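Local coordinates for protein concanavalin B (PDB 6CAF) that may act as a carbohydrate-binding seed protein of the jack bean, with the TIM-barrel fold of the chitinase-like glycosyl hydrolase family 18, at residues R69-E74 and A127-T132; H131-F134 and R138-G141; C190-E195 and T237-P242; N231-W236 and K245-E250. One frame throughout, in Å; residues are numbered along the deposited sequence. Where two conformers were deposited one is given.

Interaction 1: residues R69-E74 and A127-T132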
loop_
_atom_site.group_PDB
_atom_site.type_symbol
_atom_site.label_atom_id
_atom_site.label_comp_id
_atom_site.label_asym_id
_atom_site.label_seq_id
_atom_site.Cartn_x
_atom_site.Cartn_y
_atom_site.Cartn_z
ATOM N N ARG A 69 -1.244 7.557 -22.778
ATOM C CA ARG A 69 0.160 7.880 -22.906
ATOM C C ARG A 69 0.683 8.588 -21.647
ATOM O O ARG A 69 1.838 8.407 -21.237
ATOM C CB ARG A 69 0.354 8.738 -24.173
ATOM C CG ARG A 69 1.759 9.218 -24.462
ATOM C CD ARG A 69 2.475 8.200 -25.305
ATOM N NE ARG A 69 3.815 8.610 -25.689
ATOM C CZ ARG A 69 4.832 7.769 -25.751
ATOM N NH1 ARG A 69 4.645 6.481 -25.440
ATOM N NH2 ARG A 69 6.020 8.204 -26.097
ATOM N N LYS A 70 -0.178 9.383 -21.029
ATOM C CA LYS A 70 0.196 10.176 -19.863
ATOM C C LYS A 70 -0.897 10.091 -18.829
ATOM O O LYS A 70 -1.780 10.948 -18.771
ATOM C CB LYS A 70 0.418 11.637 -20.224
ATOM C CG LYS A 70 1.163 12.389 -19.137
ATOM C CD LYS A 70 1.469 13.835 -19.514
ATOM C CE LYS A 70 2.250 14.523 -18.405
ATOM N NZ LYS A 70 2.736 15.883 -18.793
ATOM N N PRO A 71 -0.869 9.039 -18.005
ATOM C CA PRO A 71 -1.934 8.881 -17.032
ATOM C C PRO A 71 -2.127 10.109 -16.154
ATOM O O PRO A 71 -1.165 10.755 -15.745
ATOM C CB PRO A 71 -1.480 7.671 -16.214
ATOM C CG PRO A 71 -0.701 6.856 -17.194
ATOM C CD PRO A 71 0.013 7.868 -18.049
ATOM N N GLU A 72 -3.380 10.423 -15.894
ATOM C CA GLU A 72 -3.724 11.543 -15.050
ATOM C C GLU A 72 -4.221 11.089 -13.697
ATOM O O GLU A 72 -4.943 10.094 -13.579
ATOM C CB GLU A 72 -4.770 12.403 -15.724
ATOM C CG GLU A 72 -5.107 13.644 -14.919
ATOM C CD GLU A 72 -3.944 14.653 -14.803
ATOM O OE1 GLU A 72 -2.971 14.513 -13.984
ATOM O OE2 GLU A 72 -4.029 15.644 -15.549
ATOM N N LEU A 73 -3.811 11.811 -12.662
ATOM C CA LEU A 73 -4.205 11.477 -11.322
ATOM C C LEU A 73 -5.488 12.207 -10.941
ATOM O O LEU A 73 -5.608 13.422 -11.104
ATOM C CB LEU A 73 -3.063 11.823 -10.360
ATOM C CG LEU A 73 -3.288 11.383 -8.907
ATOM C CD1 LEU A 73 -3.300 9.871 -8.795
ATOM C CD2 LEU A 73 -2.211 11.972 -8.052
ATOM N N GLU A 74 -6.438 11.452 -10.418
ATOM C CA GLU A 74 -7.669 12.007 -9.886
ATOM C C GLU A 74 -7.894 11.386 -8.515
ATOM O O GLU A 74 -8.050 10.181 -8.389
ATOM C CB GLU A 74 -8.850 11.638 -10.785
ATOM C CG GLU A 74 -8.882 12.350 -12.121
ATOM C CD GLU A 74 -9.735 13.608 -12.126
ATOM O OE1 GLU A 74 -10.166 14.086 -11.065
ATOM O OE2 GLU A 74 -9.959 14.112 -13.223
ATOM N N ALA A 127 6.433 2.313 -16.667
ATOM C CA ALA A 127 7.497 2.404 -15.682
ATOM C C ALA A 127 8.299 3.688 -15.861
ATOM O O ALA A 127 8.642 4.365 -14.887
ATOM C CB ALA A 127 8.393 1.182 -15.803
ATOM N N GLU A 128 8.614 4.027 -17.103
ATOM C CA GLU A 128 9.333 5.256 -17.387
ATOM C C GLU A 128 8.531 6.477 -16.977
ATOM O O GLU A 128 9.069 7.422 -16.399
ATOM C CB GLU A 128 9.708 5.336 -18.872
ATOM C CG GLU A 128 10.855 4.389 -19.248
ATOM C CD GLU A 128 12.199 4.836 -18.719
ATOM O OE1 GLU A 128 12.489 6.075 -18.795
ATOM O OE2 GLU A 128 13.025 4.001 -18.300
ATOM N N TYR A 129 7.249 6.458 -17.299
ATOM C CA TYR A 129 6.366 7.548 -16.874
ATOM C C TYR A 129 6.389 7.729 -15.354
ATOM O O TYR A 129 6.532 8.869 -14.840
ATOM C CB TYR A 129 4.950 7.295 -17.384
ATOM C CG TYR A 129 3.866 8.132 -16.709
ATOM C CD1 TYR A 129 3.546 9.378 -17.099
ATOM C CD2 TYR A 129 3.180 7.590 -15.627
ATOM C CE1 TYR A 129 2.513 10.101 -16.430
ATOM C CE2 TYR A 129 2.207 8.244 -14.960
ATOM C CZ TYR A 129 1.844 9.484 -15.342
ATOM O OH TYR A 129 0.815 9.999 -14.510
ATOM N N LEU A 130 6.261 6.614 -14.638
ATOM C CA LEU A 130 6.294 6.707 -13.192
ATOM C C LEU A 130 7.616 7.284 -12.699
ATOM O O LEU A 130 7.659 8.125 -11.783
ATOM C CB LEU A 130 5.992 5.364 -12.555
ATOM C CG LEU A 130 4.580 4.833 -12.827
ATOM C CD1 LEU A 130 4.472 3.392 -12.414
ATOM C CD2 LEU A 130 3.545 5.658 -12.101
ATOM N N HIS A 131 8.708 6.847 -13.316
ATOM C CA HIS A 131 9.983 7.336 -12.893
ATOM C C HIS A 131 10.172 8.839 -13.192
ATOM O O HIS A 131 10.575 9.610 -12.311
ATOM C CB HIS A 131 11.101 6.513 -13.527
ATOM C CG HIS A 131 12.434 6.908 -13.031
ATOM N ND1 HIS A 131 13.326 7.622 -13.785
ATOM C CD2 HIS A 131 13.010 6.734 -11.825
ATOM C CE1 HIS A 131 14.419 7.845 -13.087
ATOM N NE2 HIS A 131 14.247 7.325 -11.886
ATOM N N THR A 132 9.881 9.224 -14.434
ATOM C CA THR A 132 10.069 10.574 -14.870
ATOM C C THR A 132 9.224 11.553 -14.083
ATOM O O THR A 132 9.684 12.643 -13.717
ATOM C CB THR A 132 9.779 10.692 -16.380
ATOM O OG1 THR A 132 10.681 9.848 -17.082
ATOM C CG2 THR A 132 9.828 12.112 -16.844
#

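Interaction 2: residues H131-F134 and R138-G141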
loop_
_atom_site.group_PDB
_atom_site.type_symbol
_atom_site.label_atom_id
_atom_site.label_comp_id
_atom_site.label_asym_id
_atom_site.label_seq_id
_atom_site.Cartn_x
_atom_site.Cartn_y
_atom_site.Cartn_z
ATOM N N HIS A 131 8.708 6.847 -13.316
ATOM C CA HIS A 131 9.983 7.336 -12.893
ATOM C C HIS A 131 10.172 8.839 -13.192
ATOM O O HIS A 131 10.575 9.610 -12.311
ATOM C CB HIS A 131 11.101 6.513 -13.527
ATOM C CG HIS A 131 12.434 6.908 -13.031
ATOM N ND1 HIS A 131 13.326 7.622 -13.785
ATOM C CD2 HIS A 131 13.010 6.734 -11.825
ATOM C CE1 HIS A 131 14.419 7.845 -13.087
ATOM N NE2 HIS A 131 14.247 7.325 -11.886
ATOM N N THR A 132 9.881 9.224 -14.434
ATOM C CA THR A 132 10.069 10.574 -14.870
ATOM C C THR A 132 9.224 11.553 -14.083
ATOM O O THR A 132 9.684 12.643 -13.717
ATOM C CB THR A 132 9.779 10.692 -16.380
ATOM O OG1 THR A 132 10.681 9.848 -17.082
ATOM C CG2 THR A 132 9.828 12.112 -16.844
ATOM N N TYR A 133 7.974 11.162 -13.839
ATOM C CA TYR A 133 6.990 12.091 -13.315
ATOM C C TYR A 133 6.712 11.948 -11.829
ATOM O O TYR A 133 6.133 12.877 -11.253
ATOM C CB TYR A 133 5.703 12.045 -14.134
ATOM C CG TYR A 133 5.888 12.558 -15.516
ATOM C CD1 TYR A 133 5.909 13.925 -15.778
ATOM C CD2 TYR A 133 6.080 11.706 -16.579
ATOM C CE1 TYR A 133 6.115 14.417 -17.056
ATOM C CE2 TYR A 133 6.300 12.198 -17.864
ATOM C CZ TYR A 133 6.287 13.549 -18.113
ATOM O OH TYR A 133 6.510 14.022 -19.399
ATOM N N PHE A 134 7.100 10.842 -11.195
ATOM C CA PHE A 134 6.866 10.651 -9.778
ATOM C C PHE A 134 8.057 10.287 -8.919
ATOM O O PHE A 134 7.961 10.442 -7.699
ATOM C CB PHE A 134 5.773 9.586 -9.524
ATOM C CG PHE A 134 4.396 9.980 -9.994
ATOM C CD1 PHE A 134 3.585 10.768 -9.239
ATOM C CD2 PHE A 134 3.932 9.548 -11.182
ATOM C CE1 PHE A 134 2.329 11.099 -9.668
ATOM C CE2 PHE A 134 2.673 9.845 -11.626
ATOM C CZ PHE A 134 1.856 10.605 -10.867
ATOM N N ARG A 138 12.350 14.732 -12.115
ATOM C CA ARG A 138 12.886 15.027 -13.443
ATOM C C ARG A 138 12.008 16.029 -14.195
ATOM O O ARG A 138 12.530 16.914 -14.892
ATOM C CB ARG A 138 13.040 13.724 -14.232
ATOM C CG ARG A 138 13.606 13.848 -15.653
ATOM C CD ARG A 138 14.982 14.481 -15.699
ATOM N NE ARG A 138 15.482 14.622 -17.070
ATOM C CZ ARG A 138 15.076 15.557 -17.922
ATOM N NH1 ARG A 138 14.177 16.449 -17.535
ATOM N NH2 ARG A 138 15.568 15.614 -19.161
ATOM N N ARG A 139 10.693 15.848 -14.085
ATOM C CA ARG A 139 9.725 16.755 -14.693
ATOM C C ARG A 139 8.579 17.011 -13.755
ATOM O O ARG A 139 8.307 16.217 -12.879
ATOM C CB ARG A 139 9.153 16.137 -15.959
ATOM C CG ARG A 139 10.159 15.981 -17.069
ATOM C CD ARG A 139 9.487 15.487 -18.328
ATOM N NE ARG A 139 10.463 15.380 -19.403
ATOM C CZ ARG A 139 10.294 14.684 -20.513
ATOM N NH1 ARG A 139 9.182 13.985 -20.689
ATOM N NH2 ARG A 139 11.250 14.669 -21.437
ATOM N N GLU A 140 7.876 18.108 -13.999
ATOM C CA GLU A 140 6.602 18.400 -13.346
ATOM C C GLU A 140 5.624 17.338 -13.756
ATOM O O GLU A 140 5.361 17.145 -14.938
ATOM C CB GLU A 140 6.076 19.763 -13.824
ATOM C CG GLU A 140 6.980 20.933 -13.512
ATOM C CD GLU A 140 6.938 21.345 -12.061
ATOM O OE1 GLU A 140 5.993 20.936 -11.381
ATOM O OE2 GLU A 140 7.835 22.089 -11.611
ATOM N N GLY A 141 5.036 16.678 -12.770
ATOM C CA GLY A 141 4.018 15.656 -12.988
ATOM C C GLY A 141 2.747 15.976 -12.230
ATOM O O GLY A 141 2.553 17.089 -11.730
HETATM O O HOH W 1 9.844 12.649 -10.927
HETATM O O HOH W 2 8.102 14.819 -10.549
#

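Interaction 3: residues C190-E195 and T237-P242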
loop_
_atom_site.group_PDB
_atom_site.type_symbol
_atom_site.label_atom_id
_atom_site.label_comp_id
_atom_site.label_asym_id
_atom_site.label_seq_id
_atom_site.Cartn_x
_atom_site.Cartn_y
_atom_site.Cartn_z
ATOM N N CYS A 190 -5.680 -12.099 0.467
ATOM C CA CYS A 190 -5.104 -12.988 1.451
ATOM C C CYS A 190 -5.043 -14.443 1.095
ATOM O O CYS A 190 -4.334 -15.176 1.783
ATOM C CB CYS A 190 -5.698 -12.802 2.840
ATOM S SG CYS A 190 -7.462 -12.942 3.010
ATOM N N LEU A 191 -5.679 -14.884 0.027
ATOM C CA LEU A 191 -5.502 -16.287 -0.366
ATOM C C LEU A 191 -4.415 -16.395 -1.410
ATOM O O LEU A 191 -4.538 -15.851 -2.496
ATOM C CB LEU A 191 -6.769 -16.883 -0.939
ATOM C CG LEU A 191 -6.666 -18.408 -1.212
ATOM C CD1 LEU A 191 -6.130 -19.206 -0.016
ATOM C CD2 LEU A 191 -8.024 -18.903 -1.602
ATOM N N SER A 192 -3.428 -17.049 -1.127
ATOM C CA SER A 192 -2.295 -17.322 -1.979
ATOM C C SER A 192 -2.540 -18.600 -2.763
ATOM O O SER A 192 -3.037 -19.561 -2.202
ATOM C CB SER A 192 -1.031 -17.498 -1.136
ATOM O OG SER A 192 0.082 -17.809 -1.928
ATOM N N PRO A 193 -2.250 -18.623 -4.056
ATOM C CA PRO A 193 -1.635 -17.535 -4.837
ATOM C C PRO A 193 -2.643 -16.474 -5.253
ATOM O O PRO A 193 -3.791 -16.774 -5.562
ATOM C CB PRO A 193 -1.139 -18.283 -6.080
ATOM C CG PRO A 193 -2.119 -19.426 -6.238
ATOM C CD PRO A 193 -2.370 -19.868 -4.833
ATOM N N ASP A 194 -2.213 -15.234 -5.289
ATOM C CA ASP A 194 -3.096 -14.158 -5.695
ATOM C C ASP A 194 -3.391 -14.255 -7.183
ATOM O O ASP A 194 -2.488 -14.423 -7.991
ATOM C CB ASP A 194 -2.495 -12.793 -5.385
ATOM C CG ASP A 194 -3.470 -11.672 -5.618
ATOM O OD1 ASP A 194 -4.331 -11.461 -4.739
ATOM O OD2 ASP A 194 -3.374 -11.010 -6.662
ATOM N N GLU A 195 -4.637 -14.020 -7.557
ATOM C CA GLU A 195 -5.044 -14.145 -8.968
ATOM C C GLU A 195 -4.380 -13.145 -9.892
ATOM O O GLU A 195 -4.183 -13.427 -11.074
ATOM C CB GLU A 195 -6.571 -13.980 -9.081
ATOM C CG GLU A 195 -7.107 -13.429 -10.404
ATOM C CD GLU A 195 -8.627 -13.506 -10.524
ATOM O OE1 GLU A 195 -9.331 -13.263 -9.507
ATOM O OE2 GLU A 195 -9.118 -13.814 -11.648
ATOM N N THR A 237 4.259 -16.482 4.287
ATOM C CA THR A 237 5.675 -16.554 4.606
ATOM C C THR A 237 6.393 -17.518 3.683
ATOM O O THR A 237 7.569 -17.352 3.408
ATOM C CB THR A 237 5.967 -16.947 6.058
ATOM O OG1 THR A 237 5.542 -18.280 6.337
ATOM C CG2 THR A 237 5.359 -15.952 7.035
ATOM N N LYS A 238 5.685 -18.538 3.209
ATOM C CA LYS A 238 6.319 -19.482 2.269
ATOM C C LYS A 238 6.326 -18.974 0.833
ATOM O O LYS A 238 7.226 -19.317 0.056
ATOM C CB LYS A 238 5.610 -20.807 2.285
ATOM C CG LYS A 238 5.528 -21.414 3.646
ATOM C CD LYS A 238 6.855 -21.390 4.350
ATOM C CE LYS A 238 6.743 -22.200 5.620
ATOM N NZ LYS A 238 8.008 -22.193 6.404
ATOM N N SER A 239 5.484 -18.298 0.463
ATOM C CA SER A 239 5.163 -17.751 -0.907
ATOM C C SER A 239 6.157 -16.520 -1.158
ATOM O O SER A 239 6.514 -16.256 -2.308
ATOM C CB SER A 239 3.684 -17.301 -0.989
ATOM O OG SER A 239 2.808 -18.285 -1.539
ATOM N N VAL A 240 6.429 -15.746 -0.216
ATOM C CA VAL A 240 7.161 -14.519 -0.440
ATOM C C VAL A 240 8.621 -14.698 -0.065
ATOM O O VAL A 240 8.964 -14.970 1.102
ATOM C CB VAL A 240 6.574 -13.345 0.375
ATOM C CG1 VAL A 240 7.469 -12.106 0.259
ATOM C CG2 VAL A 240 5.153 -13.059 -0.061
ATOM N N TYR A 241 9.471 -14.558 -1.078
ATOM C CA TYR A 241 10.897 -14.498 -0.913
ATOM C C TYR A 241 11.336 -13.084 -1.252
ATOM O O TYR A 241 10.686 -12.423 -2.068
ATOM C CB TYR A 241 11.588 -15.445 -1.896
ATOM C CG TYR A 241 11.251 -16.908 -1.742
ATOM C CD1 TYR A 241 10.105 -17.452 -2.333
ATOM C CD2 TYR A 241 12.126 -17.793 -1.139
ATOM C CE1 TYR A 241 9.794 -18.810 -2.214
ATOM C CE2 TYR A 241 11.840 -19.164 -1.044
ATOM C CZ TYR A 241 10.678 -19.658 -1.588
ATOM O OH TYR A 241 10.382 -20.992 -1.465
ATOM N N PRO A 242 12.452 -12.611 -0.697
ATOM C CA PRO A 242 13.292 -13.302 0.290
ATOM C C PRO A 242 12.683 -13.339 1.670
ATOM O O PRO A 242 11.641 -12.706 1.912
ATOM C CB PRO A 242 14.566 -12.454 0.286
ATOM C CG PRO A 242 14.076 -11.084 -0.013
ATOM C CD PRO A 242 12.944 -11.263 -0.977
#

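Interaction 4: residues N231-W236 and K245-E250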
loop_
_atom_site.group_PDB
_atom_site.type_symbol
_atom_site.label_atom_id
_atom_site.label_comp_id
_atom_site.label_asym_id
_atom_site.label_seq_id
_atom_site.Cartn_x
_atom_site.Cartn_y
_atom_site.Cartn_z
ATOM N N ASN A 231 -3.065 -19.182 9.519
ATOM C CA ASN A 231 -2.705 -20.093 8.450
ATOM C C ASN A 231 -2.370 -19.354 7.155
ATOM O O ASN A 231 -1.436 -19.737 6.440
ATOM C CB ASN A 231 -3.813 -21.091 8.217
ATOM C CG ASN A 231 -3.414 -22.079 7.184
ATOM O OD1 ASN A 231 -2.514 -22.888 7.412
ATOM N ND2 ASN A 231 -4.054 -22.007 6.034
ATOM N N ALA A 232 -3.137 -18.323 6.858
ATOM C CA ALA A 232 -2.884 -17.543 5.659
ATOM C C ALA A 232 -1.533 -16.826 5.789
ATOM O O ALA A 232 -0.760 -16.767 4.829
ATOM C CB ALA A 232 -4.033 -16.596 5.375
ATOM N N TRP A 233 -1.264 -16.243 6.959
ATOM C CA TRP A 233 0.040 -15.638 7.176
ATOM C C TRP A 233 1.140 -16.664 6.919
ATOM O O TRP A 233 2.110 -16.381 6.212
ATOM C CB TRP A 233 0.127 -15.086 8.594
ATOM C CG TRP A 233 1.438 -14.506 8.931
ATOM C CD1 TRP A 233 2.505 -15.173 9.404
ATOM C CD2 TRP A 233 1.868 -13.161 8.724
ATOM N NE1 TRP A 233 3.571 -14.326 9.563
ATOM C CE2 TRP A 233 3.200 -13.085 9.143
ATOM C CE3 TRP A 233 1.243 -12.010 8.261
ATOM C CZ2 TRP A 233 3.933 -11.896 9.100
ATOM C CZ3 TRP A 233 1.960 -10.839 8.209
ATOM C CH2 TRP A 233 3.286 -10.795 8.644
ATOM N N LEU A 234 1.008 -17.848 7.500
ATOM C CA LEU A 234 1.960 -18.906 7.247
ATOM C C LEU A 234 2.156 -19.144 5.751
ATOM O O LEU A 234 3.287 -19.238 5.265
ATOM C CB LEU A 234 1.512 -20.192 7.952
ATOM C CG LEU A 234 2.409 -21.403 7.771
ATOM C CD1 LEU A 234 3.821 -21.143 8.281
ATOM C CD2 LEU A 234 1.822 -22.643 8.429
ATOM N N SER A 235 1.057 -19.277 5.026
ATOM C CA SER A 235 1.149 -19.493 3.585
ATOM C C SER A 235 1.955 -18.397 2.905
ATOM O O SER A 235 2.782 -18.668 2.019
ATOM C CB SER A 235 -0.240 -19.588 3.002
ATOM O OG SER A 235 -0.978 -20.657 3.553
ATOM N N TRP A 236 1.713 -17.149 3.287
ATOM C CA TRP A 236 2.423 -16.012 2.707
ATOM C C TRP A 236 3.909 -16.034 3.079
ATOM O O TRP A 236 4.748 -15.639 2.252
ATOM C CB TRP A 236 1.744 -14.683 3.091
ATOM C CG TRP A 236 0.558 -14.468 2.229
ATOM C CD1 TRP A 236 -0.734 -14.744 2.521
ATOM C CD2 TRP A 236 0.575 -14.021 0.870
ATOM N NE1 TRP A 236 -1.528 -14.473 1.445
ATOM C CE2 TRP A 236 -0.748 -14.034 0.411
ATOM C CE3 TRP A 236 1.580 -13.604 0.007
ATOM C CZ2 TRP A 236 -1.097 -13.649 -0.872
ATOM C CZ3 TRP A 236 1.237 -13.241 -1.271
ATOM C CH2 TRP A 236 -0.081 -13.264 -1.700
ATOM N N LYS A 245 12.140 -9.037 6.622
ATOM C CA LYS A 245 11.043 -8.417 7.322
ATOM C C LYS A 245 10.240 -7.602 6.343
ATOM O O LYS A 245 10.359 -6.383 6.282
ATOM C CB LYS A 245 11.597 -7.563 8.443
ATOM C CG LYS A 245 10.634 -7.202 9.523
ATOM C CD LYS A 245 11.281 -6.770 10.850
ATOM C CE LYS A 245 11.970 -7.951 11.515
ATOM N NZ LYS A 245 12.161 -7.775 12.978
ATOM N N ASN A 246 9.429 -8.299 5.558
ATOM C CA ASN A 246 8.817 -7.698 4.387
ATOM C C ASN A 246 7.317 -7.929 4.279
ATOM O O ASN A 246 6.753 -7.552 3.261
ATOM C CB ASN A 246 9.524 -8.139 3.107
ATOM C CG ASN A 246 9.579 -9.643 2.919
ATOM O OD1 ASN A 246 8.894 -10.407 3.590
ATOM N ND2 ASN A 246 10.418 -10.077 1.954
ATOM N N LEU A 247 6.704 -8.498 5.324
ATOM C CA LEU A 247 5.286 -8.823 5.300
ATOM C C LEU A 247 4.513 -7.950 6.267
ATOM O O LEU A 247 4.875 -7.807 7.437
ATOM C CB LEU A 247 5.032 -10.270 5.637
ATOM C CG LEU A 247 5.619 -11.317 4.749
ATOM C CD1 LEU A 247 5.184 -12.694 5.236
ATOM C CD2 LEU A 247 5.198 -11.082 3.334
ATOM N N PHE A 248 3.437 -7.376 5.745
ATOM C CA PHE A 248 2.548 -6.569 6.533
ATOM C C PHE A 248 1.144 -7.138 6.457
ATOM O O PHE A 248 0.770 -7.713 5.423
ATOM C CB PHE A 248 2.446 -5.152 5.984
ATOM C CG PHE A 248 3.694 -4.335 6.042
ATOM C CD1 PHE A 248 4.731 -4.561 5.159
ATOM C CD2 PHE A 248 3.794 -3.261 6.936
ATOM C CE1 PHE A 248 5.847 -3.751 5.160
ATOM C CE2 PHE A 248 4.929 -2.464 6.957
ATOM C CZ PHE A 248 5.940 -2.704 6.038
ATOM N N LEU A 249 0.361 -6.931 7.517
ATOM C CA LEU A 249 -1.075 -7.198 7.450
ATOM C C LEU A 249 -1.795 -5.927 7.053
ATOM O O LEU A 249 -1.738 -4.923 7.783
ATOM C CB LEU A 249 -1.654 -7.641 8.790
ATOM C CG LEU A 249 -1.078 -8.909 9.382
ATOM C CD1 LEU A 249 0.112 -8.578 10.280
ATOM C CD2 LEU A 249 -2.137 -9.606 10.223
ATOM N N GLU A 250 -2.504 -5.949 5.923
ATOM C CA GLU A 250 -3.395 -4.852 5.571
ATOM C C GLU A 250 -4.778 -5.185 6.103
ATOM O O GLU A 250 -5.314 -6.265 5.832
ATOM C CB GLU A 250 -3.443 -4.573 4.076
ATOM C CG GLU A 250 -4.357 -3.421 3.767
ATOM C CD GLU A 250 -4.362 -3.034 2.318
ATOM O OE1 GLU A 250 -3.252 -2.910 1.767
ATOM O OE2 GLU A 250 -5.448 -2.742 1.767
#

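Interaction 1: residues R69-E74 and A127-T132
K70 and Y129 bring the two backbones closest, CA to CA 7.3 Å, where the irregular loop 69-74 runs alongside helix 120-135. In this TIM barrel the loop follows strand 55-64, and the contact pins it to a helix of the surrounding layer. Y129 does most of the work. Its CG stands anti to the backbone N (chi1 164°), which sends the ring out from the helix toward P71, and the two side chains meet from opposite directions. P71 comes over one face: CD sits above the centre of the Y129 ring, 3.6 Å from the centroid and 10° off the ring normal, a close CH-pi contact. Beyond the ring, Y129 OH donates to P71 O in a very short hydrogen bond of 2.5 Å, so one proline is held both through its ring and through its carbonyl. The K70 side chain runs at about a right angle to that of Y129, with CG 3.8 Å from Y129 CE1, before its extended chain leads away. A phenylalanine here would keep the ring beneath the proline but would probably leave P71 O without its phenolic donor and the loop less firmly fixed. Around the pair, L61 and P142 touch Y129, the Y133 ring meets it with planes at about 40°, and F64, Y122 and L126 pack on P71. Further along the helix, T132 OG1 reaches E128 O at 3.0 Å from above the carbonyl plane, while T132 N binds the same oxygen at 2.8 Å.

Interaction 2: residues H131-F134 and R138-G141
Y133 and R139 meet where the chain leaves helix 120-135 through a wider, pi-type turn and doubles back as the loop 138-141, part of the connection to strand 150-154 of the TIM barrel. Their side chains cross obliquely, with the ring and guanidinium planes 62° apart. R139 has CG anti to the carbonyl carbon (chi1 -67°) and its chain extended from there to NE, which carries NH1 to the phenolic oxygen; NH1 donates to Y133 OH at 3.0 Å, with the acceptor close to the guanidinium plane. Lower down, R139 CB lies 3.7 Å from Y133 CE1, and R139 CD rests on T132 CG2 at the same distance. This methyl also lies over one face of the Y133 ring, toward its rim. The ring's edge is turned to the backbone of the loop: E140 O approaches Y133 CD1 to 3.4 Å, and G141 CA comes up beside it. Backbone ties are slight, for R139 N reaches T132 O only as a weak bond of 3.4 Å. T132 O also accepts from a water at 2.8 Å. A second water spans the helix end and the loop, 2.9 Å from Y133 O and 2.7 Å from R139 O.

Interaction 3: residues C190-E195 and T237-P242
In the helical layer of the TIM barrel, S192 of the loop that follows strand 183-186 meets S239 in the last turn of helix 227-239, and the two hydroxyls make the whole of a small surface contact. S192 OG and S239 OG lie 2.8 Å apart in a hydrogen bond that either could donate. S192 has its OG anti to the backbone N (chi1 178°), which points the hydroxyl across at the helix. S239 answers with a less regular torsion, chi1 -96°, and has a second conformer, so the bond belongs to the conformer described and is less certain for the other. The flanking carbons stay back: S239 CB is 3.8 Å from S192 OG. The touch comes just before the helix ends, V240 being the first residue to leave helical geometry, and just before the cis peptide that leads into P193. Neighbouring groups fix both sides. C190 is tied by a disulfide to C219, and D194 binds the backbone of Y196 and L197, ahead of helix 198-202. At the helix end, R243 binds K238 O and V240 O, and R283 binds T237 O and V240 O, while V240 packs inward on I201 of helix 198-202, I209 of strand 208-212 and L247 of strand 247-252.

Interaction 4: residues N231-W236 and K245-E250
W233 and L249, with W236 and L247, set the register between helix 231-236 and strand 247-250, whose axes approach to 10.4 Å and run at 145°, roughly antiparallel. This is the helix-to-strand half of a beta-alpha-beta unit in the TIM barrel, made of strand 208-212, helix 227-239 and strand 247-252, and all the residues that touch are buried. The W233 indole is the wedge. With CG anti to the backbone N (chi1 177°) it swings out from the helix and pushes its six-membered ring in between the two leucines. On one side CH2 reaches L247 CB at 3.5 Å, and L247 CD1 lies over a face of the indole, 4.1 Å above it and toward the rim. On the other, the L249 side chain runs at about a right angle to that of W233, its CD1 3.6 Å from W233 CZ3. An alanine in place of this tryptophan is likely to open a gap between L247 and L249 and to leave P278 O without the indole N-H that now binds it. W236 plays a different part: its bond to CB starts toward the strand, but chi1 of -79° carries the ring away, and NE1 pairs with C190 O. What meets the strand is therefore its backbone, W236 C lying 4.2 Å from L247 CD1. Within the helix, S235 OG and S235 N reach N231 O from opposite faces of its plane, the hydroxyl at 3.1 Å.

Overall arrangement
The four contacts fall into two pairs, each built round one helix of the barrel. Interactions 1 and 2 share helix 120-135, with centres 8 Å apart, and meet where Y129 OH lies 3.4 Å from F134 CE2; the first joins loop 69-74 to the helix, the second joins the end of the helix to the loop 138-141 that follows it. Interactions 3 and 4 share helix 227-239, also with centres 8 Å apart, and interleave along the chain. C190 O and W236 NE1, 2.9 Å apart in a probable hydrogen bond, link them, helped by S192 CB packing 3.8 Å from W236 CE2. The pairs do not touch: centres of interactions 1 and 4 are 30 Å apart, on opposite sides of the chain's centre, with nearest atoms about 17 Å away.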